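PDB 2ZTB: crystal protein from Bacillus thuringiensis serovar dakota, which is parasporin-2, a proteolytically activated bacterial toxin that recognises cancer cells and probably kills them by forming pores in their membranes. Local coordinates for residues Y59-R73 with S182-F195. Numbering follows the deposited sequence.
Sequences YYCYKNVGTVQYVNR and SADFSAPITVDGYF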
loop_
_atom_site.group_PDB
_atom_site.type_symbol
_atom_site.label_atom_id
_atom_site.label_comp_id
_atom_site.label_asym_id
_atom_site.label_seq_id
_atom_site.Cartn_x
_atom_site.Cartn_y
_atom_site.Cartn_z
ATOM N N TYR A 59 -26.019 16.603 -10.599
ATOM C CA TYR A 59 -24.643 17.053 -10.807
ATOM C C TYR A 59 -23.754 16.461 -9.719
ATOM O O TYR A 59 -23.831 16.869 -8.563
ATOM C CB TYR A 59 -24.570 18.579 -10.751
ATOM C CG TYR A 59 -25.112 19.272 -11.971
ATOM C CD1 TYR A 59 -26.489 19.523 -12.114
ATOM C CD2 TYR A 59 -24.248 19.694 -12.982
ATOM C CE1 TYR A 59 -26.991 20.163 -13.250
ATOM C CE2 TYR A 59 -24.735 20.344 -14.115
ATOM C CZ TYR A 59 -26.104 20.573 -14.244
ATOM O OH TYR A 59 -26.562 21.223 -15.364
ATOM N N TYR A 60 -22.935 15.480 -10.092
ATOM C CA TYR A 60 -22.093 14.765 -9.134
ATOM C C TYR A 60 -20.620 15.071 -9.332
ATOM O O TYR A 60 -20.237 15.717 -10.308
ATOM C CB TYR A 60 -22.361 13.253 -9.193
ATOM C CG TYR A 60 -23.758 12.903 -8.749
ATOM C CD1 TYR A 60 -24.775 12.659 -9.688
ATOM C CD2 TYR A 60 -24.077 12.858 -7.394
ATOM C CE1 TYR A 60 -26.064 12.358 -9.281
ATOM C CE2 TYR A 60 -25.351 12.563 -6.976
ATOM C CZ TYR A 60 -26.346 12.314 -7.921
ATOM O OH TYR A 60 -27.612 12.013 -7.486
ATOM N N CYS A 61 -19.801 14.619 -8.389
ATOM C CA CYS A 61 -18.368 14.883 -8.415
ATOM C C CYS A 61 -17.605 13.715 -7.787
ATOM O O CYS A 61 -17.906 13.285 -6.666
ATOM C CB CYS A 61 -18.055 16.204 -7.705
ATOM S SG CYS A 61 -16.347 16.707 -7.751
ATOM N N TYR A 62 -16.620 13.221 -8.531
ATOM C CA TYR A 62 -15.940 11.977 -8.204
ATOM C C TYR A 62 -14.451 12.178 -8.101
ATOM O O TYR A 62 -13.879 12.997 -8.812
ATOM C CB TYR A 62 -16.201 10.911 -9.273
ATOM C CG TYR A 62 -17.655 10.667 -9.595
ATOM C CD1 TYR A 62 -18.285 11.355 -10.641
ATOM C CD2 TYR A 62 -18.406 9.744 -8.869
ATOM C CE1 TYR A 62 -19.625 11.135 -10.951
ATOM C CE2 TYR A 62 -19.754 9.511 -9.181
ATOM C CZ TYR A 62 -20.350 10.210 -10.216
ATOM O OH TYR A 62 -21.681 9.976 -10.522
ATOM N N LYS A 63 -13.844 11.434 -7.183
ATOM C CA LYS A 63 -12.407 11.208 -7.142
ATOM C C LYS A 63 -12.137 9.808 -7.721
ATOM O O LYS A 63 -12.958 8.889 -7.585
ATOM C CB LYS A 63 -11.878 11.339 -5.708
ATOM C CG LYS A 63 -12.633 10.538 -4.643
ATOM C CD LYS A 63 -11.852 10.570 -3.328
ATOM C CE LYS A 63 -12.409 9.620 -2.296
ATOM N NZ LYS A 63 -13.709 9.999 -1.672
ATOM N N ASN A 64 -10.998 9.676 -8.399
ATOM C CA ASN A 64 -10.656 8.488 -9.166
ATOM C C ASN A 64 -9.201 8.135 -8.913
ATOM O O ASN A 64 -8.366 9.020 -8.774
ATOM C CB ASN A 64 -10.802 8.733 -10.676
ATOM C CG ASN A 64 -12.157 9.311 -11.069
ATOM O OD1 ASN A 64 -12.380 10.528 -11.008
ATOM N ND2 ASN A 64 -13.052 8.448 -11.498
ATOM N N VAL A 65 -8.908 6.837 -8.894
ATOM C CA VAL A 65 -7.537 6.343 -8.925
ATOM C C VAL A 65 -7.322 5.796 -10.330
ATOM O O VAL A 65 -8.157 5.061 -10.853
ATOM C CB VAL A 65 -7.284 5.251 -7.838
ATOM C CG1 VAL A 65 -5.828 4.786 -7.839
ATOM C CG2 VAL A 65 -7.679 5.762 -6.447
ATOM N N GLY A 66 -6.227 6.193 -10.963
ATOM C CA GLY A 66 -5.909 5.694 -12.295
ATOM C C GLY A 66 -5.135 4.389 -12.194
ATOM O O GLY A 66 -5.118 3.728 -11.146
ATOM N N THR A 67 -4.480 4.025 -13.287
ATOM C CA THR A 67 -3.737 2.785 -13.376
ATOM C C THR A 67 -2.479 2.903 -12.532
ATOM O O THR A 67 -1.742 3.892 -12.633
ATOM C CB THR A 67 -3.384 2.472 -14.842
ATOM O OG1 THR A 67 -4.557 2.642 -15.649
ATOM C CG2 THR A 67 -2.867 1.048 -15.001
ATOM N N VAL A 68 -2.272 1.886 -11.693
ATOM C CA VAL A 68 -1.107 1.749 -10.838
ATOM C C VAL A 68 0.116 1.395 -11.679
ATOM O O VAL A 68 0.082 0.428 -12.437
ATOM C CB VAL A 68 -1.342 0.641 -9.763
ATOM C CG1 VAL A 68 -0.111 0.477 -8.849
ATOM C CG2 VAL A 68 -2.589 0.951 -8.928
ATOM N N GLN A 69 1.181 2.187 -11.569
ATOM C CA GLN A 69 2.447 1.854 -12.222
ATOM C C GLN A 69 3.450 1.426 -11.171
ATOM O O GLN A 69 3.575 2.073 -10.132
ATOM C CB GLN A 69 3.008 3.028 -13.030
ATOM C CG GLN A 69 1.991 3.764 -13.926
ATOM C CD GLN A 69 1.637 3.032 -15.218
ATOM O OE1 GLN A 69 0.688 3.413 -15.910
ATOM N NE2 GLN A 69 2.399 1.994 -15.556
ATOM N N TYR A 70 4.153 0.333 -11.443
ATOM C CA TYR A 70 5.125 -0.236 -10.517
ATOM C C TYR A 70 6.546 0.044 -10.984
ATOM O O TYR A 70 6.830 0.061 -12.184
ATOM C CB TYR A 70 4.934 -1.748 -10.401
ATOM C CG TYR A 70 3.590 -2.188 -9.866
ATOM C CD1 TYR A 70 2.465 -2.255 -10.701
ATOM C CD2 TYR A 70 3.442 -2.546 -8.529
ATOM C CE1 TYR A 70 1.231 -2.662 -10.210
ATOM C CE2 TYR A 70 2.216 -2.951 -8.029
ATOM C CZ TYR A 70 1.122 -3.011 -8.871
ATOM O OH TYR A 70 -0.084 -3.429 -8.371
ATOM N N VAL A 71 7.438 0.269 -10.027
ATOM C CA VAL A 71 8.858 0.452 -10.312
ATOM C C VAL A 71 9.628 -0.403 -9.325
ATOM O O VAL A 71 9.503 -0.219 -8.116
ATOM C CB VAL A 71 9.308 1.937 -10.186
ATOM C CG1 VAL A 71 10.772 2.093 -10.580
ATOM C CG2 VAL A 71 8.442 2.843 -11.041
ATOM N N ASN A 72 10.398 -1.347 -9.854
ATOM C CA ASN A 72 11.278 -2.201 -9.066
ATOM C C ASN A 72 12.351 -1.422 -8.312
ATOM O O ASN A 72 13.001 -0.536 -8.870
ATOM C CB ASN A 72 11.980 -3.215 -9.975
ATOM C CG ASN A 72 11.206 -4.517 -10.133
ATOM O OD1 ASN A 72 10.452 -4.923 -9.248
ATOM N ND2 ASN A 72 11.418 -5.191 -11.264
ATOM N N ARG A 73 12.536 -1.778 -7.047
ATOM C CA ARG A 73 13.640 -1.271 -6.239
ATOM C C ARG A 73 14.730 -2.328 -6.213
ATOM O O ARG A 73 14.424 -3.508 -6.363
ATOM C CB ARG A 73 13.151 -0.998 -4.815
ATOM C CG ARG A 73 12.127 0.106 -4.715
ATOM C CD ARG A 73 12.790 1.467 -4.532
ATOM N NE ARG A 73 14.001 1.622 -5.344
ATOM C CZ ARG A 73 14.665 2.764 -5.520
ATOM N NH1 ARG A 73 14.234 3.885 -4.943
ATOM N NH2 ARG A 73 15.761 2.785 -6.278
ATOM N N SER A 182 11.328 -5.539 -3.347
ATOM C CA SER A 182 10.276 -4.534 -3.316
ATOM C C SER A 182 10.089 -3.780 -4.618
ATOM O O SER A 182 10.969 -3.740 -5.469
ATOM C CB SER A 182 10.474 -3.554 -2.150
ATOM O OG SER A 182 11.654 -2.811 -2.341
ATOM N N ALA A 183 8.904 -3.193 -4.743
ATOM C CA ALA A 183 8.580 -2.303 -5.828
ATOM C C ALA A 183 7.786 -1.141 -5.268
ATOM O O ALA A 183 6.852 -1.338 -4.488
ATOM C CB ALA A 183 7.776 -3.039 -6.898
ATOM N N ASP A 184 8.163 0.068 -5.658
ATOM C CA ASP A 184 7.308 1.237 -5.445
ATOM C C ASP A 184 6.204 1.276 -6.481
ATOM O O ASP A 184 6.369 0.802 -7.613
ATOM C CB ASP A 184 8.110 2.539 -5.522
ATOM C CG ASP A 184 9.058 2.702 -4.359
ATOM O OD1 ASP A 184 8.766 2.167 -3.272
ATOM O OD2 ASP A 184 10.096 3.358 -4.531
ATOM N N PHE A 185 5.071 1.845 -6.096
ATOM C CA PHE A 185 4.005 2.083 -7.061
ATOM C C PHE A 185 3.383 3.467 -6.881
ATOM O O PHE A 185 3.538 4.105 -5.843
ATOM C CB PHE A 185 2.957 0.953 -7.035
ATOM C CG PHE A 185 2.275 0.765 -5.701
ATOM C CD1 PHE A 185 1.198 1.587 -5.320
ATOM C CD2 PHE A 185 2.684 -0.249 -4.834
ATOM C CE1 PHE A 185 0.553 1.409 -4.086
ATOM C CE2 PHE A 185 2.049 -0.439 -3.589
ATOM C CZ PHE A 185 0.979 0.399 -3.212
ATOM N N SER A 186 2.733 3.952 -7.926
ATOM C CA SER A 186 2.002 5.211 -7.857
ATOM C C SER A 186 0.843 5.131 -8.831
ATOM O O SER A 186 0.817 4.259 -9.696
ATOM C CB SER A 186 2.904 6.414 -8.158
ATOM O OG SER A 186 3.462 6.336 -9.455
ATOM N N ALA A 187 -0.132 6.010 -8.640
ATOM C CA ALA A 187 -1.276 6.147 -9.526
ATOM C C ALA A 187 -1.745 7.599 -9.437
ATOM O O ALA A 187 -1.719 8.191 -8.353
ATOM C CB ALA A 187 -2.389 5.209 -9.104
ATOM N N PRO A 188 -2.158 8.184 -10.577
ATOM C CA PRO A 188 -2.756 9.516 -10.521
ATOM C C PRO A 188 -4.137 9.464 -9.854
ATOM O O PRO A 188 -4.901 8.513 -10.066
ATOM C CB PRO A 188 -2.884 9.905 -11.995
ATOM C CG PRO A 188 -2.969 8.568 -12.730
ATOM C CD PRO A 188 -2.089 7.647 -11.956
ATOM N N ILE A 189 -4.417 10.451 -9.012
ATOM C CA ILE A 189 -5.767 10.704 -8.527
ATOM C C ILE A 189 -6.343 11.861 -9.347
ATOM O O ILE A 189 -5.671 12.885 -9.535
ATOM C CB ILE A 189 -5.787 11.140 -7.034
ATOM C CG1 ILE A 189 -4.995 10.161 -6.124
ATOM C CG2 ILE A 189 -7.228 11.419 -6.565
ATOM C CD1 ILE A 189 -5.714 8.902 -5.800
ATOM N N THR A 190 -7.577 11.715 -9.819
ATOM C CA THR A 190 -8.219 12.780 -10.594
ATOM C C THR A 190 -9.638 13.054 -10.116
ATOM O O THR A 190 -10.375 12.132 -9.756
ATOM C CB THR A 190 -8.259 12.479 -12.105
ATOM O OG1 THR A 190 -9.057 11.312 -12.336
ATOM C CG2 THR A 190 -6.848 12.279 -12.676
ATOM N N VAL A 191 -10.010 14.331 -10.111
ATOM C CA VAL A 191 -11.367 14.729 -9.756
ATOM C C VAL A 191 -12.099 15.280 -10.996
ATOM O O VAL A 191 -11.547 16.079 -11.752
ATOM C CB VAL A 191 -11.377 15.725 -8.550
ATOM C CG1 VAL A 191 -12.704 16.456 -8.449
ATOM C CG2 VAL A 191 -11.080 14.982 -7.247
ATOM N N ASP A 192 -13.327 14.816 -11.209
ATOM C CA ASP A 192 -14.170 15.317 -12.288
ATOM C C ASP A 192 -15.608 15.428 -11.808
ATOM O O ASP A 192 -16.035 14.647 -10.951
ATOM C CB ASP A 192 -14.080 14.425 -13.539
ATOM C CG ASP A 192 -14.529 13.000 -13.282
ATOM O OD1 ASP A 192 -15.729 12.722 -13.510
ATOM O OD2 ASP A 192 -13.687 12.162 -12.849
ATOM N N GLY A 193 -16.347 16.392 -12.358
ATOM C CA GLY A 193 -17.735 16.621 -11.955
ATOM C C GLY A 193 -17.978 18.030 -11.446
ATOM O O GLY A 193 -17.239 18.946 -11.788
ATOM N N TYR A 194 -18.996 18.202 -10.604
ATOM C CA TYR A 194 -19.536 19.538 -10.329
ATOM C C TYR A 194 -19.752 19.849 -8.858
ATOM O O TYR A 194 -19.919 18.938 -8.035
ATOM C CB TYR A 194 -20.860 19.751 -11.093
ATOM C CG TYR A 194 -20.753 19.498 -12.583
ATOM C CD1 TYR A 194 -20.825 18.195 -13.092
ATOM C CD2 TYR A 194 -20.582 20.552 -13.485
ATOM C CE1 TYR A 194 -20.708 17.938 -14.445
ATOM C CE2 TYR A 194 -20.480 20.309 -14.865
ATOM C CZ TYR A 194 -20.533 18.993 -15.326
ATOM O OH TYR A 194 -20.436 18.715 -16.671
ATOM N N PHE A 195 -19.725 21.150 -8.553
ATOM C CA PHE A 195 -20.239 21.708 -7.307
ATOM C C PHE A 195 -21.472 22.569 -7.603
ATOM O O PHE A 195 -21.633 23.091 -8.719
ATOM C CB PHE A 195 -19.195 22.584 -6.645
ATOM C CG PHE A 195 -18.106 21.829 -5.925
ATOM C CD1 PHE A 195 -17.088 21.208 -6.629
ATOM C CD2 PHE A 195 -18.071 21.805 -4.540
ATOM C CE1 PHE A 195 -16.076 20.527 -5.965
ATOM C CE2 PHE A 195 -17.058 21.140 -3.868
ATOM C CZ PHE A 195 -16.053 20.504 -4.580
HETATM O O HOH W 1 -21.810 17.402 -6.654
HETATM O O HOH W 2 5.811 4.507 -9.720
#
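The ring of Tyr-59 turns an edge onto one face of Tyr-194 in a T-shaped pair, planes 86° apart, with Tyr-59 CD2 only 3.5 Å from Tyr-194 CG. Tyrosine suits this half-exposed end: its ring packs while its hydroxyl can meet polar surroundings. The edge of the Tyr-194 ring lies near the carbonyl oxygen of Tyr-60, which accepts the backbone N-H of Tyr-194, and a water bridges the carbonyls of Tyr-59 and Tyr-194. In the second ladder the Tyr-70 and Phe-185 side chains run side by side, rings oblique at 56°. Phe-185 CG, between its backbone N and carbonyl carbon (chi1 60°), carries the ring toward Leu-226; CB, placed by the backbone pairing, sits 3.8 Å from Tyr-70 CD2 in an off-centre CH-pi contact. One face of the Tyr-70 ring has Val-68 CG1 above its rim, and this methyl also packs 3.6 Å from Phe-185 CB.

Two antiparallel ladders join the segments in the elongated, strand-rich body of this aerolysin-type toxin, Cys-61 to Val-65 with Ile-189 to Gly-193 and Gln-69 to Asn-72 with Ala-183 to Ser-186, each held by backbone hydrogen bonds such as the reciprocal pairs Tyr-62/Asp-192 and Gln-69/Ser-186. Their register slips by one residue where the chain loops past Ala-187, whose small methyl points at this loop and packs against Gly-66 O and Val-65 CG1. Val-65 CG2 meets Ile-189 CD1, and Phe-122 touches both side chains. At the corner, Gly-193 has a positive phi, which suits glycine, and its CA comes 3.1 Å from Tyr-60 O. Cys-61 SG lies against Val-191 CG1 and obliquely beside the Phe-195 ring.

On the face opposite Val-65 and Ile-189, the Asp-192 carboxylate forms a salt bridge with Arg-5, whose cation also rests on the Tyr-62 ring. Arg-73 packs CD 3.3 Å from Asp-184 OD2, but NH1 is 4.2 Å from OD2, beyond salt-bridge range; Asp-184 OD1 is hydrogen-bonded to Thr-229 OG1.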